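Long-range contact in pyoverdine synthetase F (Pseudomonas aeruginosa PAO1, PDB 6CUL), which is an alpha/beta protein named for the pyoverdine pathway, built around a seven-stranded mixed sheet and holding the ligand FGD in a pocket: residues Tyr215-Tyr223 with Asn255-Leu264. Sequence-based numbering, arbitrary orientation.
Sequences YWTGASFHY and NFNNSLFPAL
Gly218 and Ala219 bring strand 216-223 closest to helix 248-271, facing Ser259 and Leu260 with CA-CA separations of 5.2 Å for Gly218-Ser259 and 4.9 Å for Ala219-Leu260. The short segments run in nearly the same direction, 24° apart, and their axes approach to 6.2 Å. The small residues Gly218, Ala219, Ser259 and Ala263 at the interface are consistent with so close an approach, here along a helix widened by a pi-type turn, where Asn255 O accepts from both Ser259 N and Leu260 N.

Polar contacts hold the N-terminal half. Asn255 swings its amide up to the strand with CG anti to the backbone N (chi1 -155°), and Asn255 ND2 donates to Gly218 O at 2.7 Å. The bond is fairly straight (162°) and the acceptor lies almost in the plane of the amide, although the donor itself sits well above the carbonyl plane. Asn255 OD1 is bonded to Thr240 OG1 of the neighbouring strand 233-241, so both ends of the buried amide have partners, and the carbonyl acceptor supports this orientation of the amide. Next to it, Ser259 OG takes a weak, bent bond from Ala219 N at 3.2 Å.

Apolar packing takes over further along. The Ala219 methyl points toward the helix, its CB 3.5 Å from Leu260 CA and resting also against the Leu260 side chain, while Ala263 CB lies 4.3 Å from Ala219 CB. Beyond this, the Phe221 ring and the end of Leu264 meet obliquely, Phe221 CE1 lying 3.8 Å from Leu264 CD1; the Phe221 side chain also touches Met167 of strand 166-170.

Since strands 216-223 and 233-241 are consecutive antiparallel neighbours and helix 248-271 follows them in the chain, the contact closes a beta-beta-alpha unit, in which a helix folds back over one face of a mixed alpha/beta sheet.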
loop_
_atom_site.group_PDB
_atom_site.type_symbol
_atom_site.label_atom_id
_atom_site.label_comp_id
_atom_site.label_asym_id
_atom_site.label_seq_id
_atom_site.Cartn_x
_atom_site.Cartn_y
_atom_site.Cartn_z
ATOM N N TYR A 215 -10.859 20.194 3.132
ATOM C CA TYR A 215 -11.158 19.682 1.837
ATOM C C TYR A 215 -9.993 19.137 0.996
ATOM O O TYR A 215 -10.067 19.177 -0.174
ATOM C CB TYR A 215 -11.866 20.762 1.057
ATOM C CG TYR A 215 -13.082 21.320 1.705
ATOM C CD1 TYR A 215 -14.279 20.681 1.605
ATOM C CD2 TYR A 215 -13.016 22.472 2.429
ATOM C CE1 TYR A 215 -15.387 21.168 2.199
ATOM C CE2 TYR A 215 -14.127 22.982 3.035
ATOM C CZ TYR A 215 -15.313 22.319 2.919
ATOM O OH TYR A 215 -16.417 22.818 3.525
ATOM N N TRP A 216 -8.916 18.707 1.576
ATOM C CA TRP A 216 -7.855 18.173 0.790
ATOM C C TRP A 216 -7.194 17.008 1.484
ATOM O O TRP A 216 -7.157 16.943 2.651
ATOM C CB TRP A 216 -6.780 19.227 0.520
ATOM C CG TRP A 216 -7.203 20.432 -0.183
ATOM C CD1 TRP A 216 -7.551 21.598 0.367
ATOM C CD2 TRP A 216 -7.287 20.606 -1.560
ATOM N NE1 TRP A 216 -7.867 22.485 -0.564
ATOM C CE2 TRP A 216 -7.718 21.900 -1.780
ATOM C CE3 TRP A 216 -7.064 19.785 -2.650
ATOM C CZ2 TRP A 216 -7.931 22.400 -3.045
ATOM C CZ3 TRP A 216 -7.283 20.283 -3.901
ATOM C CH2 TRP A 216 -7.711 21.574 -4.090
ATOM N N THR A 217 -6.699 16.091 0.711
ATOM C CA THR A 217 -5.911 14.990 1.197
ATOM C C THR A 217 -4.780 14.711 0.250
ATOM O O THR A 217 -4.720 15.259 -0.788
ATOM C CB THR A 217 -6.703 13.729 1.525
ATOM O OG1 THR A 217 -5.787 12.787 2.024
ATOM C CG2 THR A 217 -7.405 13.172 0.333
ATOM N N GLY A 218 -3.868 13.873 0.668
ATOM C CA GLY A 218 -2.710 13.536 -0.104
ATOM C C GLY A 218 -2.157 12.207 0.183
ATOM O O GLY A 218 -2.826 11.412 0.676
ATOM N N ALA A 219 -0.942 11.963 -0.231
ATOM C CA ALA A 219 -0.259 10.735 -0.004
ATOM C C ALA A 219 1.194 10.903 0.398
ATOM O O ALA A 219 1.886 11.673 -0.215
ATOM C CB ALA A 219 -0.333 9.907 -1.223
ATOM N N SER A 220 1.663 10.127 1.365
ATOM C CA SER A 220 3.047 10.203 1.824
ATOM C C SER A 220 4.005 9.052 1.509
ATOM O O SER A 220 3.664 7.944 1.735
ATOM C CB SER A 220 3.119 10.331 3.292
ATOM O OG SER A 220 2.848 11.632 3.609
ATOM N N PHE A 221 5.174 9.377 0.977
ATOM C CA PHE A 221 6.220 8.419 0.703
ATOM C C PHE A 221 7.243 8.643 1.808
ATOM O O PHE A 221 8.106 9.425 1.676
ATOM C CB PHE A 221 6.814 8.659 -0.658
ATOM C CG PHE A 221 7.702 7.578 -1.126
ATOM C CD1 PHE A 221 7.237 6.297 -1.290
ATOM C CD2 PHE A 221 9.002 7.839 -1.445
ATOM C CE1 PHE A 221 8.044 5.298 -1.721
ATOM C CE2 PHE A 221 9.811 6.835 -1.901
ATOM C CZ PHE A 221 9.334 5.559 -2.029
ATOM N N HIS A 222 7.202 7.848 2.846
ATOM C CA HIS A 222 8.014 8.046 4.018
ATOM C C HIS A 222 8.851 6.879 4.475
ATOM O O HIS A 222 8.678 5.810 4.071
ATOM C CB HIS A 222 7.093 8.451 5.167
ATOM C CG HIS A 222 6.093 7.404 5.548
ATOM N ND1 HIS A 222 6.295 6.524 6.569
ATOM C CD2 HIS A 222 4.888 7.099 5.031
ATOM C CE1 HIS A 222 5.261 5.722 6.659
ATOM N NE2 HIS A 222 4.401 6.040 5.726
ATOM N N TYR A 223 9.819 7.135 5.318
ATOM C CA TYR A 223 10.625 6.087 5.848
ATOM C C TYR A 223 9.855 5.293 6.885
ATOM O O TYR A 223 8.926 5.745 7.458
ATOM C CB TYR A 223 11.861 6.630 6.463
ATOM C CG TYR A 223 12.901 7.088 5.535
ATOM C CD1 TYR A 223 13.797 6.241 5.038
ATOM C CD2 TYR A 223 13.039 8.405 5.226
ATOM C CE1 TYR A 223 14.774 6.644 4.211
ATOM C CE2 TYR A 223 14.027 8.838 4.385
ATOM C CZ TYR A 223 14.889 7.953 3.895
ATOM O OH TYR A 223 15.882 8.354 3.088
ATOM N N ASN A 255 -7.479 10.214 -4.540
ATOM C CA ASN A 255 -6.214 10.294 -3.884
ATOM C C ASN A 255 -5.203 9.360 -4.563
ATOM O O ASN A 255 -4.089 9.701 -4.668
ATOM C CB ASN A 255 -6.316 10.068 -2.405
ATOM C CG ASN A 255 -5.198 10.708 -1.661
ATOM O OD1 ASN A 255 -4.849 11.825 -1.914
ATOM N ND2 ASN A 255 -4.614 9.986 -0.772
ATOM N N PHE A 256 -5.622 8.180 -4.979
ATOM C CA PHE A 256 -4.758 7.299 -5.710
ATOM C C PHE A 256 -4.384 7.970 -6.984
ATOM O O PHE A 256 -3.273 7.907 -7.314
ATOM C CB PHE A 256 -5.445 6.069 -6.205
ATOM C CG PHE A 256 -5.265 4.862 -5.389
ATOM C CD1 PHE A 256 -4.947 4.925 -4.088
ATOM C CD2 PHE A 256 -5.552 3.623 -5.937
ATOM C CE1 PHE A 256 -4.853 3.768 -3.354
ATOM C CE2 PHE A 256 -5.466 2.490 -5.219
ATOM C CZ PHE A 256 -5.110 2.554 -3.943
ATOM N N ASN A 257 -5.322 8.549 -7.730
ATOM C CA ASN A 257 -5.020 9.253 -8.961
ATOM C C ASN A 257 -4.496 10.734 -8.829
ATOM O O ASN A 257 -3.712 11.142 -9.602
ATOM C CB ASN A 257 -6.137 9.010 -10.003
ATOM C CG ASN A 257 -6.354 7.488 -10.357
ATOM O OD1 ASN A 257 -5.957 7.014 -11.379
ATOM N ND2 ASN A 257 -7.002 6.798 -9.543
ATOM N N ASN A 258 -4.967 11.516 -7.866
ATOM C CA ASN A 258 -4.486 12.895 -7.668
ATOM C C ASN A 258 -3.209 13.076 -6.884
ATOM O O ASN A 258 -2.471 13.925 -7.153
ATOM C CB ASN A 258 -5.555 13.789 -7.052
ATOM C CG ASN A 258 -6.239 14.685 -8.055
ATOM O OD1 ASN A 258 -6.035 14.569 -9.227
ATOM N ND2 ASN A 258 -7.051 15.584 -7.571
ATOM N N SER A 259 -2.997 12.292 -5.876
ATOM C CA SER A 259 -1.828 12.402 -5.112
ATOM C C SER A 259 -0.933 11.211 -4.880
ATOM O O SER A 259 0.166 11.396 -4.660
ATOM C CB SER A 259 -2.252 12.967 -3.774
ATOM O OG SER A 259 -1.180 13.427 -3.078
ATOM N N LEU A 260 -1.475 10.013 -4.807
ATOM C CA LEU A 260 -0.716 8.810 -4.520
ATOM C C LEU A 260 0.207 8.246 -5.566
ATOM O O LEU A 260 1.288 7.899 -5.269
ATOM C CB LEU A 260 -1.636 7.726 -3.976
ATOM C CG LEU A 260 -0.949 6.546 -3.306
ATOM C CD1 LEU A 260 -1.632 6.183 -2.005
ATOM C CD2 LEU A 260 -0.798 5.352 -4.202
ATOM N N PHE A 261 -0.247 8.124 -6.768
ATOM C CA PHE A 261 0.612 7.643 -7.756
ATOM C C PHE A 261 1.773 8.655 -7.932
ATOM O O PHE A 261 2.886 8.283 -7.995
ATOM C CB PHE A 261 -0.160 7.252 -9.030
ATOM C CG PHE A 261 -1.154 6.162 -8.821
ATOM C CD1 PHE A 261 -1.015 5.293 -7.791
ATOM C CD2 PHE A 261 -2.218 6.034 -9.620
ATOM C CE1 PHE A 261 -1.900 4.319 -7.583
ATOM C CE2 PHE A 261 -3.124 5.062 -9.414
ATOM C CZ PHE A 261 -2.957 4.187 -8.400
ATOM N N PRO A 262 1.462 9.943 -7.933
ATOM C CA PRO A 262 2.527 10.927 -8.062
ATOM C C PRO A 262 3.518 10.918 -6.925
ATOM O O PRO A 262 4.683 10.980 -7.181
ATOM C CB PRO A 262 1.784 12.241 -8.134
ATOM C CG PRO A 262 0.423 11.885 -8.529
ATOM C CD PRO A 262 0.143 10.567 -7.950
ATOM N N ALA A 263 3.070 10.813 -5.720
ATOM C CA ALA A 263 3.997 10.800 -4.665
ATOM C C ALA A 263 4.911 9.604 -4.744
ATOM O O ALA A 263 6.048 9.751 -4.517
ATOM C CB ALA A 263 3.300 10.880 -3.323
ATOM N N LEU A 264 4.405 8.434 -5.028
ATOM C CA LEU A 264 5.258 7.329 -5.102
ATOM C C LEU A 264 6.284 7.479 -6.210
ATOM O O LEU A 264 7.375 7.151 -5.995
ATOM C CB LEU A 264 4.471 6.049 -5.240
ATOM C CG LEU A 264 5.152 4.803 -5.736
ATOM C CD1 LEU A 264 6.127 4.231 -4.766
ATOM C CD2 LEU A 264 4.115 3.851 -6.219
#